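Local coordinates for bifunctional protein FolD (Thermus thermophilus, PDB 6V6Y) that probably oxidises 5,10-methylenetetrahydrofolate with NADP+ and then hydrolyses the methenyl product to 10-formyltetrahydrofolate, as a homodimer serving one-carbon metabolism, at residues A45-K50 and L92-L97; D117-L122 and L134-P139; T138-V143 and A172-R177; V223-V228 and T251-G256. All blocks are in the same frame, centred on the assembly; numbering follows the deposited sequence.

Contact 1: A45-K50 and L92-L97; sequences AYVRLK and LVQLPL
Tyr46, Val47 and Lys50 of helix 41-57 meet Leu92 of strand 90-93 and Gln94, which follows along the chain, a helix-on-sheet packing inside the alpha/beta catalytic domain. Tyr46 comes first: its CB and ring atom CD2 lie beside the Gln94 amide, whose plane is 24° from that of the ring, with Tyr46 CD2 4.2 Å from Gln94 NE2. The next residue, Val47, packs on the same side chain; its CG1 lies 3.5 Å from Gln94 CG and 3.3 Å from Gln94 OE1, while Val34 and Arg36 of the central strand 31-37 also touch Val47. Lys50, extended beyond CG, crosses Leu92 at about a right angle and ends near Gln94. Its CD lies 4.0 Å from Leu92 CD1, and Lys50 NZ stops 3.7 Å from Gln94 OE1, too long for a hydrogen bond. Gln94 OE1 is thus buried with no hydrogen-bond partner in the model. An alanine in place of Gln94 would probably open a gap beside Val47 CG1 and leave the aliphatic chain of Lys50 freer to swing. The Gln94 chain leaves with CG anti to the backbone N (chi1 179°) and bends at chi2. This turn carries NE2 back to its own loop, where Gln94 NE2 donates 2.9 Å to a lone pair of Leu95 O, the carbonyl oxygen of the cis peptide that leads into Pro96.

Contact 2: D117-L122 and L134-P139; sequences DGFHPL and LFPCTP
Gly118 and Asp117 press on Leu134, Pro136 and Cys137 where the loop 117-120 packs against the N terminus of helix 137-148, a helix that packs on the Rossmann-type NADP-binding sheet. Gly118 packs by its backbone alone, with its CA 3.1 Å from Leu134 O. A side chain there would collide with Leu134 O, Phe135 C and Pro136 N, and the positive phi also suits a glycine. Beside it, Pro136 CA points its hydrogen at Asp117 O, a CA-H...O contact of 3.3 Å, and the Pro136 ring carbons extend along the carbonyl oxygens of Asp117 and Gly118. Phe119 starts away from Pro136, yet with CG anti to its own carbonyl carbon (chi1 -65°) the ring swings back, bringing CE1 to 4.2 Å from Pro136 CB. One face of this ring takes Asp117 O near its rim. His120, with CG anti to the backbone N (chi1 -171°), caps helix 121-129: its ND1 accepts Leu122 N at 3.0 Å, the donor lying in the ring plane. Beyond it, Pro121 and Leu122 pack on Leu122 and Pro121 of the second subunit. No direct hydrogen bond crosses; a water bridges the segments, donating to both Asp117 O and Asp117 OD1 and accepting from Cys137 N, the last at 2.9 Å.

Contact 3: T138-V143 and A172-R177; sequences TPLGVV and AGLLLR
Leu174 reaches across from helix 168-177 and sets its CD1 between Pro139 and Leu140 near the start of helix 137-148. This methyl lies 3.7 Å from Pro139 CB and equally near the backbone, where Leu174 CD1 is 3.7 Å from Leu140 N; the tip of Leu140 closes over it, Leu140 CD2 being 3.9 Å from Leu174 CD1. One turn on, Val143 CG2 rests 3.9 Å from Leu174 CB and also meets Leu175 CD2. Leu174 CG stands anti to its carbonyl carbon (chi1 -66°), which directs the isobutyl group at the neighbouring helix. The segment axes approach to 9.6 Å and run in roughly the same direction, 36° apart. In the next shell, Pro170 and Leu171 of helix 168-177 continue the packing on Pro139, while Met264 and Asn268 of helix 257-276 lie against Leu140. Leu175 also touches Val182 of strand 181-185, so helix 168-177, the helix of the beta-alpha-beta crossover between strands 157-161 and 181-185, is fitted to the Rossmann sheet as well as to its helical neighbour. No hydrogen bond spans these two segments, so cohesion here probably rests on the fit of aliphatic groups and the exclusion of water.

Contact 4: V223-V228 and T251-G256; sequences VVDVGV and TPVPGG. With NAP (NADP nicotinamide-adenine-dinucleotide phosphate), chain B.
The Asp225 carboxylate has Val253 over one face, Val253 CG2 lying 3.8 Å from Asp225 CG almost straight above it. Around its oxygens, OD1 accepts Gly227 N at 3.1 Å, an Asx turn, from 30° outside the carboxylate plane; the amides of Asp238 and Val239 reach OD1 and OD2, respectively, and a water near the plane donates to both Asp225 OD2 and Thr251 O. The nicotinamide ring of NADP is the second flat group: Val226 CG1 stands over one face, 4.0 Å from NAP C2N, and Val226 O approaches the same carbon obliquely, 3.2 Å from NAP C2N. Val228 CG2 comes close to the carboxamide N7N, and Val228 O takes a weak bond from the ribose, 3.3 Å from NAP O2D. Behind this pocket, just past strand 249-250, Thr251 N donates to Val223 O of the neighbouring strand 222-225 over 3.0 Å. Thr251 CB then packs on the backbone N of Asp225, while its OG1 is buried without a hydrogen-bond partner in the model. An alanine in place of Asp225 would probably leave the amides of Gly227, Asp238 and Val239 without their acceptor and set the turn at Gly227 free to shift. A single acidic group thus gathers several backbone N-H groups, a concentration of donors that would be expected to stabilise its negative charge, just behind residues that line the cofactor.

How the contacts relate
From the N terminus, contact 1 closes a loop of the catalytic domain by returning strand 90-93 to helix 41-57. Contact 2 follows after a short interval and closes a short loop that carries helix 121-129; Leu92 touches Asp117 and Leu95 touches Phe119, so these two contacts adjoin although their centres are about 15 Å apart. Contact 3 opens on Thr138 and Pro139, where contact 2 ends, and ties helix 137-148 to helix 168-177. Contact 4 closes last, bringing the loop after strand 249-250 back to strand 222-225 of the Rossmann sheet. None encloses another. Thr138 packs on Val226, joining contacts 2 and 3 to contact 4, and Tyr46 meets Val228 across the cleft that holds NADP, linking contact 1 to contact 4.

Contact 1: A45-K50 and L92-L97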
loop_
_atom_site.group_PDB
_atom_site.type_symbol
_atom_site.label_atom_id
_atom_site.label_comp_id
_atom_site.label_asym_id
_atom_site.label_seq_id
_atom_site.Cartn_x
_atom_site.Cartn_y
_atom_site.Cartn_z
ATOM N N ALA A 45 -11.232 27.984 1.071
ATOM C CA ALA A 45 -10.203 28.433 0.134
ATOM C C ALA A 45 -9.769 27.314 -0.819
ATOM O O ALA A 45 -9.598 27.546 -2.025
ATOM C CB ALA A 45 -9.006 28.980 0.910
ATOM N N TYR A 46 -9.581 26.096 -0.297
ATOM C CA TYR A 46 -9.180 24.970 -1.139
ATOM C C TYR A 46 -10.203 24.697 -2.236
ATOM O O TYR A 46 -9.846 24.564 -3.413
ATOM C CB TYR A 46 -8.988 23.714 -0.281
ATOM C CG TYR A 46 -7.588 23.557 0.243
ATOM C CD1 TYR A 46 -6.498 23.976 -0.517
ATOM C CD2 TYR A 46 -7.348 23.000 1.504
ATOM C CE1 TYR A 46 -5.205 23.837 -0.047
ATOM C CE2 TYR A 46 -6.055 22.860 1.987
ATOM C CZ TYR A 46 -4.984 23.284 1.205
ATOM O OH TYR A 46 -3.680 23.153 1.658
ATOM N N VAL A 47 -11.482 24.583 -1.872
ATOM C CA VAL A 47 -12.468 24.218 -2.887
ATOM C C VAL A 47 -12.620 25.345 -3.897
ATOM O O VAL A 47 -12.750 25.098 -5.101
ATOM C CB VAL A 47 -13.816 23.821 -2.253
ATOM C CG1 VAL A 47 -13.593 22.845 -1.095
ATOM C CG2 VAL A 47 -14.641 25.035 -1.830
ATOM N N ARG A 48 -12.549 26.593 -3.432
ATOM C CA ARG A 48 -12.627 27.725 -4.350
ATOM C C ARG A 48 -11.523 27.655 -5.399
ATOM O O ARG A 48 -11.740 28.007 -6.567
ATOM C CB ARG A 48 -12.553 29.033 -3.564
ATOM C CG ARG A 48 -12.558 30.265 -4.436
ATOM C CD ARG A 48 -12.256 31.506 -3.624
ATOM N NE ARG A 48 -13.307 31.792 -2.651
ATOM C CZ ARG A 48 -13.188 32.691 -1.678
ATOM N NH1 ARG A 48 -12.052 33.389 -1.550
ATOM N NH2 ARG A 48 -14.199 32.890 -0.835
ATOM N N LEU A 49 -10.347 27.163 -5.009
ATOM C CA LEU A 49 -9.237 27.048 -5.946
ATOM C C LEU A 49 -9.408 25.853 -6.893
ATOM O O LEU A 49 -9.080 25.940 -8.081
ATOM C CB LEU A 49 -7.950 26.965 -5.135
ATOM C CG LEU A 49 -6.634 26.489 -5.708
ATOM C CD1 LEU A 49 -6.276 27.295 -6.947
ATOM C CD2 LEU A 49 -5.579 26.636 -4.604
ATOM N N LYS A 50 -9.928 24.733 -6.391
ATOM C CA LYS A 50 -10.230 23.611 -7.271
ATOM C C LYS A 50 -11.310 23.977 -8.283
ATOM O O LYS A 50 -11.189 23.673 -9.475
ATOM C CB LYS A 50 -10.659 22.400 -6.442
ATOM C CG LYS A 50 -9.614 21.988 -5.395
ATOM C CD LYS A 50 -10.134 20.927 -4.421
ATOM C CE LYS A 50 -9.032 20.510 -3.410
ATOM N NZ LYS A 50 -9.192 19.094 -2.970
ATOM N N LEU A 92 -15.881 14.606 -5.403
ATOM C CA LEU A 92 -14.817 14.979 -4.492
ATOM C C LEU A 92 -15.479 15.464 -3.219
ATOM O O LEU A 92 -16.381 16.303 -3.286
ATOM C CB LEU A 92 -13.959 16.088 -5.116
ATOM C CG LEU A 92 -12.615 16.531 -4.560
ATOM C CD1 LEU A 92 -12.064 17.550 -5.526
ATOM C CD2 LEU A 92 -12.729 17.133 -3.168
ATOM N N VAL A 93 -15.061 14.936 -2.071
ATOM C CA VAL A 93 -15.546 15.405 -0.777
ATOM C C VAL A 93 -14.397 16.124 -0.081
ATOM O O VAL A 93 -13.313 15.559 0.101
ATOM C CB VAL A 93 -16.094 14.260 0.086
ATOM C CG1 VAL A 93 -16.735 14.825 1.333
ATOM C CG2 VAL A 93 -17.112 13.442 -0.693
ATOM N N GLN A 94 -14.627 17.373 0.296
ATOM C CA GLN A 94 -13.586 18.185 0.913
ATOM C C GLN A 94 -13.419 17.767 2.369
ATOM O O GLN A 94 -14.390 17.765 3.137
ATOM C CB GLN A 94 -13.944 19.665 0.808
ATOM C CG GLN A 94 -12.940 20.579 1.452
ATOM C CD GLN A 94 -11.570 20.468 0.800
ATOM O OE1 GLN A 94 -11.441 20.497 -0.431
ATOM N NE2 GLN A 94 -10.539 20.324 1.622
ATOM N N LEU A 95 -12.200 17.395 2.748
ATOM C CA LEU A 95 -11.919 17.035 4.127
ATOM C C LEU A 95 -11.340 18.225 4.863
ATOM O O LEU A 95 -10.772 19.127 4.245
ATOM C CB LEU A 95 -10.949 15.847 4.188
ATOM C CG LEU A 95 -11.473 14.722 3.302
ATOM C CD1 LEU A 95 -10.463 13.601 3.148
ATOM C CD2 LEU A 95 -12.814 14.213 3.831
ATOM N N PRO A 96 -11.482 18.279 6.196
ATOM C CA PRO A 96 -12.087 17.275 7.076
ATOM C C PRO A 96 -13.600 17.330 7.115
ATOM O O PRO A 96 -14.197 18.392 6.953
ATOM C CB PRO A 96 -11.526 17.642 8.445
ATOM C CG PRO A 96 -11.431 19.135 8.381
ATOM C CD PRO A 96 -11.091 19.487 6.946
ATOM N N LEU A 97 -14.216 16.186 7.334
ATOM C CA LEU A 97 -15.640 16.158 7.560
ATOM C C LEU A 97 -15.924 16.425 9.033
ATOM O O LEU A 97 -15.059 16.217 9.885
ATOM C CB LEU A 97 -16.204 14.810 7.114
ATOM C CG LEU A 97 -16.362 14.777 5.595
ATOM C CD1 LEU A 97 -16.575 13.371 5.060
ATOM C CD2 LEU A 97 -17.531 15.670 5.227
#

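Contact 2: D117-L122 and L134-P139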
loop_
_atom_site.group_PDB
_atom_site.type_symbol
_atom_site.label_atom_id
_atom_site.label_comp_id
_atom_site.label_asym_id
_atom_site.label_seq_id
_atom_site.Cartn_x
_atom_site.Cartn_y
_atom_site.Cartn_z
ATOM N N ASP A 117 -10.167 11.810 -6.038
ATOM C CA ASP A 117 -9.159 11.897 -4.977
ATOM C C ASP A 117 -8.458 10.560 -4.688
ATOM O O ASP A 117 -7.459 10.547 -3.953
ATOM C CB ASP A 117 -9.801 12.427 -3.681
ATOM C CG ASP A 117 -9.489 13.906 -3.421
ATOM O OD1 ASP A 117 -8.489 14.435 -3.952
ATOM O OD2 ASP A 117 -10.237 14.541 -2.656
ATOM N N GLY A 118 -8.973 9.440 -5.211
ATOM C CA GLY A 118 -8.292 8.160 -5.115
ATOM C C GLY A 118 -8.303 7.503 -3.754
ATOM O O GLY A 118 -7.442 6.662 -3.484
ATOM N N PHE A 119 -9.264 7.838 -2.890
ATOM C CA PHE A 119 -9.297 7.307 -1.534
ATOM C C PHE A 119 -10.104 6.017 -1.411
ATOM O O PHE A 119 -9.975 5.317 -0.399
ATOM C CB PHE A 119 -9.856 8.357 -0.564
ATOM C CG PHE A 119 -8.980 9.579 -0.420
ATOM C CD1 PHE A 119 -7.606 9.492 -0.625
ATOM C CD2 PHE A 119 -9.528 10.813 -0.069
ATOM C CE1 PHE A 119 -6.788 10.618 -0.498
ATOM C CE2 PHE A 119 -8.726 11.939 0.067
ATOM C CZ PHE A 119 -7.354 11.847 -0.158
ATOM N N HIS A 120 -10.912 5.676 -2.405
ATOM C CA HIS A 120 -11.712 4.466 -2.311
ATOM C C HIS A 120 -10.800 3.242 -2.220
ATOM O O HIS A 120 -9.825 3.139 -2.983
ATOM C CB HIS A 120 -12.646 4.346 -3.512
ATOM C CG HIS A 120 -13.655 3.249 -3.373
ATOM N ND1 HIS A 120 -13.317 1.915 -3.456
ATOM C CD2 HIS A 120 -14.992 3.288 -3.147
ATOM C CE1 HIS A 120 -14.402 1.179 -3.288
ATOM N NE2 HIS A 120 -15.432 1.987 -3.101
ATOM N N PRO A 121 -11.064 2.307 -1.307
ATOM C CA PRO A 121 -10.119 1.190 -1.122
ATOM C C PRO A 121 -9.842 0.415 -2.401
ATOM O O PRO A 121 -8.760 -0.171 -2.523
ATOM C CB PRO A 121 -10.802 0.317 -0.059
ATOM C CG PRO A 121 -12.275 0.722 -0.104
ATOM C CD PRO A 121 -12.237 2.199 -0.422
ATOM N N LEU A 122 -10.752 0.431 -3.382
ATOM C CA LEU A 122 -10.455 -0.209 -4.665
ATOM C C LEU A 122 -9.365 0.545 -5.420
ATOM O O LEU A 122 -8.520 -0.071 -6.085
ATOM C CB LEU A 122 -11.725 -0.326 -5.525
ATOM C CG LEU A 122 -11.519 -0.664 -7.025
ATOM C CD1 LEU A 122 -10.754 -1.972 -7.232
ATOM C CD2 LEU A 122 -12.837 -0.708 -7.827
ATOM N N LEU A 134 -7.521 5.410 -10.214
ATOM C CA LEU A 134 -7.396 6.822 -9.891
ATOM C C LEU A 134 -6.688 6.947 -8.544
ATOM O O LEU A 134 -7.203 6.476 -7.522
ATOM C CB LEU A 134 -8.777 7.482 -9.859
ATOM C CG LEU A 134 -9.620 7.463 -11.150
ATOM C CD1 LEU A 134 -11.068 7.862 -10.890
ATOM C CD2 LEU A 134 -9.011 8.385 -12.171
ATOM N N PHE A 135 -5.519 7.577 -8.541
ATOM C CA PHE A 135 -4.603 7.644 -7.406
ATOM C C PHE A 135 -4.576 9.040 -6.787
ATOM O O PHE A 135 -4.948 10.025 -7.441
ATOM C CB PHE A 135 -3.198 7.254 -7.871
ATOM C CG PHE A 135 -3.155 5.926 -8.548
ATOM C CD1 PHE A 135 -3.964 4.884 -8.104
ATOM C CD2 PHE A 135 -2.321 5.708 -9.627
ATOM C CE1 PHE A 135 -3.945 3.662 -8.734
ATOM C CE2 PHE A 135 -2.279 4.468 -10.252
ATOM C CZ PHE A 135 -3.092 3.445 -9.812
ATOM N N PRO A 136 -4.151 9.164 -5.521
ATOM C CA PRO A 136 -4.277 10.458 -4.828
ATOM C C PRO A 136 -3.441 11.563 -5.476
ATOM O O PRO A 136 -2.388 11.325 -6.078
ATOM C CB PRO A 136 -3.804 10.138 -3.405
ATOM C CG PRO A 136 -4.127 8.614 -3.253
ATOM C CD PRO A 136 -3.710 8.091 -4.598
ATOM N N CYS A 137 -3.938 12.794 -5.357
ATOM C CA CYS A 137 -3.472 13.878 -6.222
ATOM C C CYS A 137 -2.129 14.437 -5.782
ATOM O O CYS A 137 -1.293 14.764 -6.626
ATOM C CB CYS A 137 -4.495 15.012 -6.261
ATOM S SG CYS A 137 -6.061 14.540 -6.944
ATOM N N THR A 138 -1.917 14.615 -4.479
ATOM C CA THR A 138 -0.615 15.133 -4.060
ATOM C C THR A 138 0.500 14.159 -4.396
ATOM O O THR A 138 1.502 14.587 -4.991
ATOM C CB THR A 138 -0.630 15.486 -2.573
ATOM O OG1 THR A 138 -1.654 16.454 -2.335
ATOM C CG2 THR A 138 0.723 16.058 -2.150
ATOM N N PRO A 139 0.398 12.862 -4.090
ATOM C CA PRO A 139 1.474 11.953 -4.519
ATOM C C PRO A 139 1.710 11.983 -6.019
ATOM O O PRO A 139 2.866 12.051 -6.461
ATOM C CB PRO A 139 0.987 10.569 -4.040
ATOM C CG PRO A 139 0.015 10.827 -2.961
ATOM C CD PRO A 139 -0.610 12.177 -3.250
HETATM O O HOH W 1 -6.240 12.912 -3.523
#

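Contact 3: T138-V143 and A172-R177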
loop_
_atom_site.group_PDB
_atom_site.type_symbol
_atom_site.label_atom_id
_atom_site.label_comp_id
_atom_site.label_asym_id
_atom_site.label_seq_id
_atom_site.Cartn_x
_atom_site.Cartn_y
_atom_site.Cartn_z
ATOM N N THR A 138 -1.917 14.615 -4.479
ATOM C CA THR A 138 -0.615 15.133 -4.060
ATOM C C THR A 138 0.500 14.159 -4.396
ATOM O O THR A 138 1.502 14.587 -4.991
ATOM C CB THR A 138 -0.630 15.486 -2.573
ATOM O OG1 THR A 138 -1.654 16.454 -2.335
ATOM C CG2 THR A 138 0.723 16.058 -2.150
ATOM N N PRO A 139 0.398 12.862 -4.090
ATOM C CA PRO A 139 1.474 11.953 -4.519
ATOM C C PRO A 139 1.710 11.983 -6.019
ATOM O O PRO A 139 2.866 12.051 -6.461
ATOM C CB PRO A 139 0.987 10.569 -4.040
ATOM C CG PRO A 139 0.015 10.827 -2.961
ATOM C CD PRO A 139 -0.610 12.177 -3.250
ATOM N N LEU A 140 0.644 11.908 -6.821
ATOM C CA LEU A 140 0.808 12.033 -8.267
ATOM C C LEU A 140 1.556 13.306 -8.607
ATOM O O LEU A 140 2.435 13.311 -9.474
ATOM C CB LEU A 140 -0.556 12.026 -8.966
ATOM C CG LEU A 140 -1.257 10.670 -9.099
ATOM C CD1 LEU A 140 -2.730 10.852 -9.496
ATOM C CD2 LEU A 140 -0.527 9.759 -10.102
ATOM N N GLY A 141 1.235 14.395 -7.908
ATOM C CA GLY A 141 1.858 15.665 -8.223
ATOM C C GLY A 141 3.322 15.686 -7.837
ATOM O O GLY A 141 4.148 16.294 -8.522
ATOM N N VAL A 142 3.666 15.009 -6.741
ATOM C CA VAL A 142 5.061 14.943 -6.321
ATOM C C VAL A 142 5.878 14.129 -7.316
ATOM O O VAL A 142 6.942 14.558 -7.766
ATOM C CB VAL A 142 5.143 14.379 -4.897
ATOM C CG1 VAL A 142 6.547 13.955 -4.565
ATOM C CG2 VAL A 142 4.583 15.436 -3.917
ATOM N N VAL A 143 5.378 12.955 -7.705
ATOM C CA VAL A 143 6.086 12.146 -8.697
ATOM C C VAL A 143 6.245 12.927 -10.002
ATOM O O VAL A 143 7.352 13.056 -10.543
ATOM C CB VAL A 143 5.361 10.802 -8.918
ATOM C CG1 VAL A 143 6.020 10.031 -10.044
ATOM C CG2 VAL A 143 5.380 9.950 -7.641
ATOM N N ALA A 172 4.578 6.564 -1.257
ATOM C CA ALA A 172 5.500 5.431 -1.214
ATOM C C ALA A 172 5.159 4.408 -2.288
ATOM O O ALA A 172 6.053 3.913 -2.988
ATOM C CB ALA A 172 5.484 4.788 0.172
ATOM N N GLY A 173 3.867 4.108 -2.459
ATOM C CA GLY A 173 3.463 3.170 -3.497
ATOM C C GLY A 173 3.812 3.644 -4.896
ATOM O O GLY A 173 4.267 2.857 -5.733
ATOM N N LEU A 174 3.583 4.934 -5.183
ATOM C CA LEU A 174 3.902 5.443 -6.516
ATOM C C LEU A 174 5.410 5.467 -6.756
ATOM O O LEU A 174 5.869 5.157 -7.864
ATOM C CB LEU A 174 3.303 6.839 -6.712
ATOM C CG LEU A 174 1.775 6.859 -6.725
ATOM C CD1 LEU A 174 1.270 8.286 -6.977
ATOM C CD2 LEU A 174 1.206 5.886 -7.772
ATOM N N LEU A 175 6.202 5.818 -5.737
ATOM C CA LEU A 175 7.654 5.815 -5.920
ATOM C C LEU A 175 8.201 4.420 -6.199
ATOM O O LEU A 175 9.169 4.277 -6.954
ATOM C CB LEU A 175 8.336 6.409 -4.705
ATOM C CG LEU A 175 8.068 7.901 -4.544
ATOM C CD1 LEU A 175 8.422 8.336 -3.113
ATOM C CD2 LEU A 175 8.846 8.694 -5.592
ATOM N N LEU A 176 7.606 3.376 -5.606
ATOM C CA LEU A 176 8.066 2.022 -5.911
ATOM C C LEU A 176 7.858 1.681 -7.372
ATOM O O LEU A 176 8.657 0.940 -7.962
ATOM C CB LEU A 176 7.339 0.984 -5.058
ATOM C CG LEU A 176 7.790 0.873 -3.619
ATOM C CD1 LEU A 176 6.685 0.143 -2.881
ATOM C CD2 LEU A 176 9.162 0.178 -3.494
ATOM N N ARG A 177 6.777 2.184 -7.964
ATOM C CA ARG A 177 6.548 1.956 -9.383
ATOM C C ARG A 177 7.598 2.627 -10.255
ATOM O O ARG A 177 7.782 2.213 -11.403
ATOM C CB ARG A 177 5.173 2.457 -9.785
ATOM C CG ARG A 177 4.028 1.689 -9.220
ATOM C CD ARG A 177 2.807 2.232 -9.898
ATOM N NE ARG A 177 1.610 1.578 -9.451
ATOM C CZ ARG A 177 0.496 1.510 -10.168
ATOM N NH1 ARG A 177 0.449 2.070 -11.360
ATOM N NH2 ARG A 177 -0.566 0.874 -9.692
#

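Contact 4: V223-V228 and T251-G256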
loop_
_atom_site.group_PDB
_atom_site.type_symbol
_atom_site.label_atom_id
_atom_site.label_comp_id
_atom_site.label_asym_id
_atom_site.label_seq_id
_atom_site.Cartn_x
_atom_site.Cartn_y
_atom_site.Cartn_z
ATOM N N VAL A 223 14.793 18.098 -2.328
ATOM C CA VAL A 223 13.889 18.202 -1.186
ATOM C C VAL A 223 12.529 18.701 -1.671
ATOM O O VAL A 223 12.429 19.782 -2.271
ATOM C CB VAL A 223 14.467 19.118 -0.098
ATOM C CG1 VAL A 223 13.481 19.252 1.059
ATOM C CG2 VAL A 223 15.812 18.567 0.394
ATOM N N VAL A 224 11.483 17.920 -1.390
ATOM C CA VAL A 224 10.102 18.222 -1.766
ATOM C C VAL A 224 9.308 18.471 -0.487
ATOM O O VAL A 224 9.221 17.591 0.373
ATOM C CB VAL A 224 9.488 17.079 -2.589
ATOM C CG1 VAL A 224 8.035 17.359 -2.906
ATOM C CG2 VAL A 224 10.302 16.865 -3.869
ATOM N N ASP A 225 8.730 19.663 -0.358
ATOM C CA ASP A 225 8.110 20.127 0.880
ATOM C C ASP A 225 6.597 20.186 0.697
ATOM O O ASP A 225 6.072 21.127 0.101
ATOM C CB ASP A 225 8.675 21.488 1.258
ATOM C CG ASP A 225 8.234 21.958 2.638
ATOM O OD1 ASP A 225 7.352 21.329 3.266
ATOM O OD2 ASP A 225 8.787 22.981 3.095
ATOM N N VAL A 226 5.890 19.200 1.250
ATOM C CA VAL A 226 4.435 19.124 1.104
ATOM C C VAL A 226 3.704 19.930 2.170
ATOM O O VAL A 226 2.497 20.181 2.029
ATOM C CB VAL A 226 3.988 17.642 1.125
ATOM C CG1 VAL A 226 2.515 17.485 0.777
ATOM C CG2 VAL A 226 4.846 16.806 0.161
ATOM N N GLY A 227 4.396 20.384 3.214
ATOM C CA GLY A 227 3.706 21.041 4.308
ATOM C C GLY A 227 3.087 22.361 3.885
ATOM O O GLY A 227 3.597 23.077 3.023
ATOM N N VAL A 228 1.952 22.678 4.492
ATOM C CA VAL A 228 1.321 23.977 4.289
ATOM C C VAL A 228 0.868 24.457 5.662
ATOM O O VAL A 228 -0.214 24.095 6.130
ATOM C CB VAL A 228 0.143 23.893 3.294
ATOM C CG1 VAL A 228 -0.713 25.153 3.356
ATOM C CG2 VAL A 228 0.645 23.640 1.869
ATOM N N THR A 251 11.660 22.558 -3.128
ATOM C CA THR A 251 10.299 23.018 -3.428
ATOM C C THR A 251 9.931 24.226 -2.576
ATOM O O THR A 251 9.967 24.131 -1.337
ATOM C CB THR A 251 9.309 21.858 -3.185
ATOM O OG1 THR A 251 9.315 20.995 -4.327
ATOM C CG2 THR A 251 7.861 22.339 -2.906
ATOM N N PRO A 252 9.588 25.368 -3.175
ATOM C CA PRO A 252 9.145 26.515 -2.376
ATOM C C PRO A 252 7.762 26.269 -1.801
ATOM O O PRO A 252 7.005 25.435 -2.288
ATOM C CB PRO A 252 9.114 27.661 -3.393
ATOM C CG PRO A 252 8.771 26.957 -4.687
ATOM C CD PRO A 252 9.588 25.683 -4.618
ATOM N N VAL A 253 7.445 27.006 -0.736
ATOM C CA VAL A 253 6.100 27.057 -0.181
ATOM C C VAL A 253 5.759 28.537 -0.025
ATOM O O VAL A 253 6.477 29.263 0.665
ATOM C CB VAL A 253 5.981 26.330 1.168
ATOM C CG1 VAL A 253 4.580 26.445 1.708
ATOM C CG2 VAL A 253 6.367 24.851 1.029
ATOM N N PRO A 254 4.692 29.047 -0.663
ATOM C CA PRO A 254 3.759 28.311 -1.525
ATOM C C PRO A 254 4.352 28.144 -2.924
ATOM O O PRO A 254 5.514 28.514 -3.114
ATOM C CB PRO A 254 2.526 29.219 -1.549
ATOM C CG PRO A 254 3.135 30.638 -1.471
ATOM C CD PRO A 254 4.470 30.510 -0.737
ATOM N N GLY A 255 3.595 27.591 -3.870
ATOM C CA GLY A 255 4.060 27.486 -5.244
ATOM C C GLY A 255 4.900 26.271 -5.587
ATOM O O GLY A 255 5.416 26.193 -6.715
ATOM N N GLY A 256 5.064 25.319 -4.667
ATOM C CA GLY A 256 5.789 24.116 -5.024
ATOM C C GLY A 256 4.826 22.969 -5.277
ATOM O O GLY A 256 4.297 22.815 -6.386
HETATM P PA NAP B . -1.231 13.811 8.766
HETATM O O1A NAP B . -2.040 14.926 9.306
HETATM O O2A NAP B . -1.998 12.546 8.756
HETATM O O5B NAP B . 0.129 13.662 9.613
HETATM C C5B NAP B . 1.368 13.724 8.944
HETATM C C4B NAP B . 2.322 12.648 9.449
HETATM O O4B NAP B . 3.560 13.229 9.802
HETATM C C3B NAP B . 1.802 11.916 10.675
HETATM O O3B NAP B . 1.284 10.666 10.281
HETATM C C2B NAP B . 2.997 11.777 11.607
HETATM O O2B NAP B . 3.413 10.437 11.766
HETATM C C1B NAP B . 4.105 12.580 10.934
HETATM N N9A NAP B . 4.680 13.557 11.879
HETATM C C8A NAP B . 4.024 14.615 12.454
HETATM N N7A NAP B . 4.891 15.269 13.260
HETATM C C5A NAP B . 6.090 14.649 13.205
HETATM C C6A NAP B . 7.306 14.907 13.826
HETATM N N6A NAP B . 7.429 15.938 14.657
HETATM N N1A NAP B . 8.387 14.085 13.577
HETATM C C2A NAP B . 8.251 13.018 12.713
HETATM N N3A NAP B . 7.039 12.769 12.099
HETATM C C4A NAP B . 5.972 13.569 12.343
HETATM O O3 NAP B . -0.700 14.183 7.292
HETATM P PN NAP B . -1.332 15.074 6.110
HETATM O O1N NAP B . -2.803 14.920 6.146
HETATM O O2N NAP B . -0.585 14.791 4.864
HETATM O O5D NAP B . -0.965 16.563 6.599
HETATM C C5D NAP B . 0.387 16.946 6.718
HETATM C C4D NAP B . 0.598 18.341 6.146
HETATM O O4D NAP B . 0.591 18.312 4.729
HETATM C C3D NAP B . -0.514 19.282 6.586
HETATM O O3D NAP B . 0.040 20.407 7.226
HETATM C C2D NAP B . -1.203 19.708 5.310
HETATM O O2D NAP B . -1.450 21.093 5.328
HETATM C C1D NAP B . -0.200 19.369 4.223
HETATM N N1N NAP B . -0.891 18.978 2.981
HETATM C C2N NAP B . -0.669 19.700 1.845
HETATM C C3N NAP B . -1.308 19.359 0.661
HETATM C C7N NAP B . -0.971 20.092 -0.602
HETATM O O7N NAP B . -1.704 19.814 -1.772
HETATM N N7N NAP B . 0.016 20.985 -0.585
HETATM C C4N NAP B . -2.174 18.273 0.633
HETATM C C5N NAP B . -2.391 17.544 1.795
HETATM C C6N NAP B . -1.741 17.907 2.969
HETATM P P2B NAP B . 2.578 9.392 12.668
HETATM O O1X NAP B . 1.390 8.885 11.886
HETATM O O2X NAP B . 3.480 8.231 13.013
HETATM O O3X NAP B . 2.103 10.069 13.932
HETATM O O HOH W 2 10.302 24.620 1.432
#